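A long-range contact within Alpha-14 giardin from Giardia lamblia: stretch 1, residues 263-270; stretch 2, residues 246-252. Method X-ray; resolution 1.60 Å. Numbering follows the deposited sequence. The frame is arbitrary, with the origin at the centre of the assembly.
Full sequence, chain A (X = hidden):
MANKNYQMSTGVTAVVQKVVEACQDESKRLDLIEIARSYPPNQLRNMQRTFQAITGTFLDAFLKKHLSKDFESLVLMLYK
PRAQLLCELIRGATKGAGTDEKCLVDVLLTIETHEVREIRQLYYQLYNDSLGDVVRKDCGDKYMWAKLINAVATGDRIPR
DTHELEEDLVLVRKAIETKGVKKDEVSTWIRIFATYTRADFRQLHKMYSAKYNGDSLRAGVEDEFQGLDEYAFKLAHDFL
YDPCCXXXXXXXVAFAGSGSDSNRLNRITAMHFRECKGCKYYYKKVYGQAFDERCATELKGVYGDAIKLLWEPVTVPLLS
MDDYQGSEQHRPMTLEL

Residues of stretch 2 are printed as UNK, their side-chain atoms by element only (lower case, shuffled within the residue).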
# COMPACT_ATOMS: atom_id res chain seq x y z
N ASN A 263 5.48 8.72 -7.15
CA ASN A 263 4.17 8.05 -7.29
C ASN A 263 4.02 6.91 -6.31
O ASN A 263 2.94 6.76 -5.67
CB ASN A 263 3.97 7.56 -8.72
CG ASN A 263 3.79 8.69 -9.68
OD1 ASN A 263 3.07 9.65 -9.40
ND2 ASN A 263 4.44 8.60 -10.84
N ARG A 264 5.06 6.10 -6.18
CA ARG A 264 5.02 5.01 -5.21
C ARG A 264 4.96 5.57 -3.78
O ARG A 264 4.17 5.10 -2.97
CB ARG A 264 6.14 3.96 -5.37
CG ARG A 264 6.18 2.93 -4.22
CD ARG A 264 7.21 1.81 -4.44
NE ARG A 264 6.57 0.62 -4.99
CZ ARG A 264 7.23 -0.39 -5.57
NH1 ARG A 264 8.55 -0.31 -5.72
NH2 ARG A 264 6.57 -1.46 -5.99
N LEU A 265 5.80 6.57 -3.48
CA LEU A 265 5.77 7.15 -2.14
C LEU A 265 4.37 7.64 -1.81
O LEU A 265 3.89 7.44 -0.68
CB LEU A 265 6.78 8.30 -2.00
CG LEU A 265 8.26 7.89 -2.07
CD1 LEU A 265 9.15 9.11 -2.36
CD2 LEU A 265 8.70 7.22 -0.80
N ASN A 266 3.73 8.31 -2.77
CA ASN A 266 2.39 8.87 -2.52
C ASN A 266 1.38 7.77 -2.22
O ASN A 266 0.64 7.87 -1.23
CB ASN A 266 1.91 9.69 -3.72
CG ASN A 266 2.61 11.02 -3.83
OD1 ASN A 266 3.37 11.41 -2.92
ND2 ASN A 266 2.35 11.75 -4.92
N ARG A 267 1.33 6.74 -3.06
CA ARG A 267 0.29 5.73 -2.86
C ARG A 267 0.52 4.92 -1.59
O ARG A 267 -0.43 4.60 -0.86
CB ARG A 267 0.12 4.83 -4.09
CG ARG A 267 1.31 3.95 -4.38
CD ARG A 267 0.95 3.00 -5.50
NE ARG A 267 2.12 2.28 -5.98
CZ ARG A 267 2.78 2.57 -7.09
NH1 ARG A 267 2.40 3.59 -7.87
NH2 ARG A 267 3.84 1.84 -7.42
N ILE A 268 1.79 4.59 -1.28
CA ILE A 268 2.06 3.83 -0.07
C ILE A 268 1.68 4.68 1.15
O ILE A 268 1.03 4.19 2.06
CB ILE A 268 3.54 3.38 0.03
CG1 ILE A 268 3.94 2.51 -1.18
CG2 ILE A 268 3.82 2.74 1.38
CD1 ILE A 268 3.35 1.13 -1.18
N THR A 269 2.05 5.96 1.12
CA THR A 269 1.74 6.86 2.23
C THR A 269 0.22 7.05 2.36
O THR A 269 -0.35 6.85 3.44
CB THR A 269 2.49 8.20 2.06
OG1 THR A 269 3.90 7.92 1.97
CG2 THR A 269 2.18 9.15 3.22
N ALA A 270 -0.47 7.41 1.28
CA ALA A 270 -1.92 7.63 1.35
C ALA A 270 -2.70 6.36 1.76
O ALA A 270 -3.65 6.46 2.55
CB ALA A 270 -2.42 8.16 -0.00
N UNK A 246 5.38 -4.11 6.39
CA UNK A 246 5.12 -3.98 4.95
C UNK A 246 5.26 -2.54 4.47
O UNK A 246 5.83 -2.28 3.41
c UNK A 246 3.76 -4.58 4.59
N UNK A 247 4.72 -1.60 5.25
CA UNK A 247 4.79 -0.20 4.89
C UNK A 247 6.26 0.25 4.90
O UNK A 247 6.71 0.93 3.98
c UNK A 247 3.98 0.63 5.88
N UNK A 248 7.01 -0.13 5.94
CA UNK A 248 8.44 0.22 5.99
C UNK A 248 9.22 -0.34 4.82
O UNK A 248 10.06 0.34 4.24
c UNK A 248 9.06 -0.24 7.32
N UNK A 249 8.93 -1.59 4.47
CA UNK A 249 9.57 -2.24 3.32
C UNK A 249 9.26 -1.48 2.04
O UNK A 249 10.18 -1.15 1.29
c UNK A 249 9.08 -3.70 3.23
c UNK A 249 9.51 -4.42 1.97
c UNK A 249 11.25 -5.23 0.47
c UNK A 249 10.28 -5.76 -0.39
c UNK A 249 8.55 -4.95 1.10
c UNK A 249 8.94 -5.64 -0.09
c UNK A 249 10.86 -4.55 1.64
N UNK A 250 7.98 -1.21 1.79
CA UNK A 250 7.62 -0.53 0.52
C UNK A 250 8.23 0.87 0.46
O UNK A 250 8.68 1.33 -0.61
c UNK A 250 6.11 -0.44 0.35
o UNK A 250 5.51 -1.74 0.30
N UNK A 251 8.26 1.55 1.60
CA UNK A 251 8.85 2.89 1.66
C UNK A 251 10.36 2.81 1.40
O UNK A 251 10.91 3.62 0.67
s UNK A 251 6.44 5.18 1.95
c UNK A 251 7.33 6.68 2.48
c UNK A 251 8.56 3.59 2.99
c UNK A 251 7.07 3.98 3.16
N UNK A 252 11.03 1.81 1.97
CA UNK A 252 12.47 1.65 1.72
C UNK A 252 12.78 1.44 0.24
O UNK A 252 13.71 2.06 -0.31
n UNK A 252 14.96 -0.69 1.66
o UNK A 252 15.36 1.17 2.86
c UNK A 252 13.05 0.50 2.57
c UNK A 252 14.56 0.35 2.37

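Both stretches are helical, and their axes run nearly antiparallel, at 168° with a closest approach of 9.9 Å. Position 246 carries a single side-chain carbon; its CB lies 8.0 Å from Ile268 CG2, the nearest atom of stretch 1, and makes no contact. One carbon and nothing further identifies Ala246. Position 247 likewise has one carbon. Its CA-to-CB bond points sideways, and Ile268 CG2 lies 4.3 Å from the backbone O of 247; the lone carbon makes the residue alanine. Ala247 lies across from Ile268, with 6.9 Å between Ala247 CA and Ile268 CA. At position 248 there is again a lone carbon, now pointing away from stretch 1, which gives Ala248.

Position 249 has seven side-chain carbons, one of them linking the backbone to a six-membered ring, and none of them touches stretch 1. No oxygen is attached to the ring, so the residue is phenylalanine rather than tyrosine, Phe249.

Position 250 has one carbon followed by one oxygen. Its CA-to-CB bond points toward stretch 1, and its CB lies 3.5 Å from Ile268 CD1, the isoleucine methyl packing on the base of this short side chain. The backbone takes part as well, with Arg264 CD 4.1 Å from the O of 250. One carbon and one oxygen are the pattern of serine. The hydroxyl of Ser250 is hydrogen-bonded elsewhere in the structure.

Position 251 bears an unbranched chain of two carbons, a sulfur and a terminal carbon. Although its CA-to-CB bond points sideways, its end comes nearer to stretch 1: the terminal carbon lies 3.6 Å from Leu265 CD2 and 3.7 Å from Thr269 OG1, while the sulfur is 3.6 Å from Ile268 CG2. Such a chain can only be methionine. All three chi angles of Met251 are in the m well, so the chain curls. Position 252 has two carbons, the second carrying one oxygen and one nitrogen; it points away and does not touch stretch 1. This short carboxamide is Asn252.

The contact is one of packing, with no hydrogen bond across the stretches and 277 Å² of surface buried in total. Ile268 is central to it, touching Ala247, Ser250 and Met251, while Met251, the residue most covered, spans one helical turn from Leu265 to Thr269. Thr269 OG1, which faces Met251 CE, donates a 2.7 Å hydrogen bond to Leu265 O within its own helix. Ser250 OG is satisfied elsewhere, and the helices meet mainly through aliphatic and thioether atoms.

Stretch 2 246-252: AAAFSMN
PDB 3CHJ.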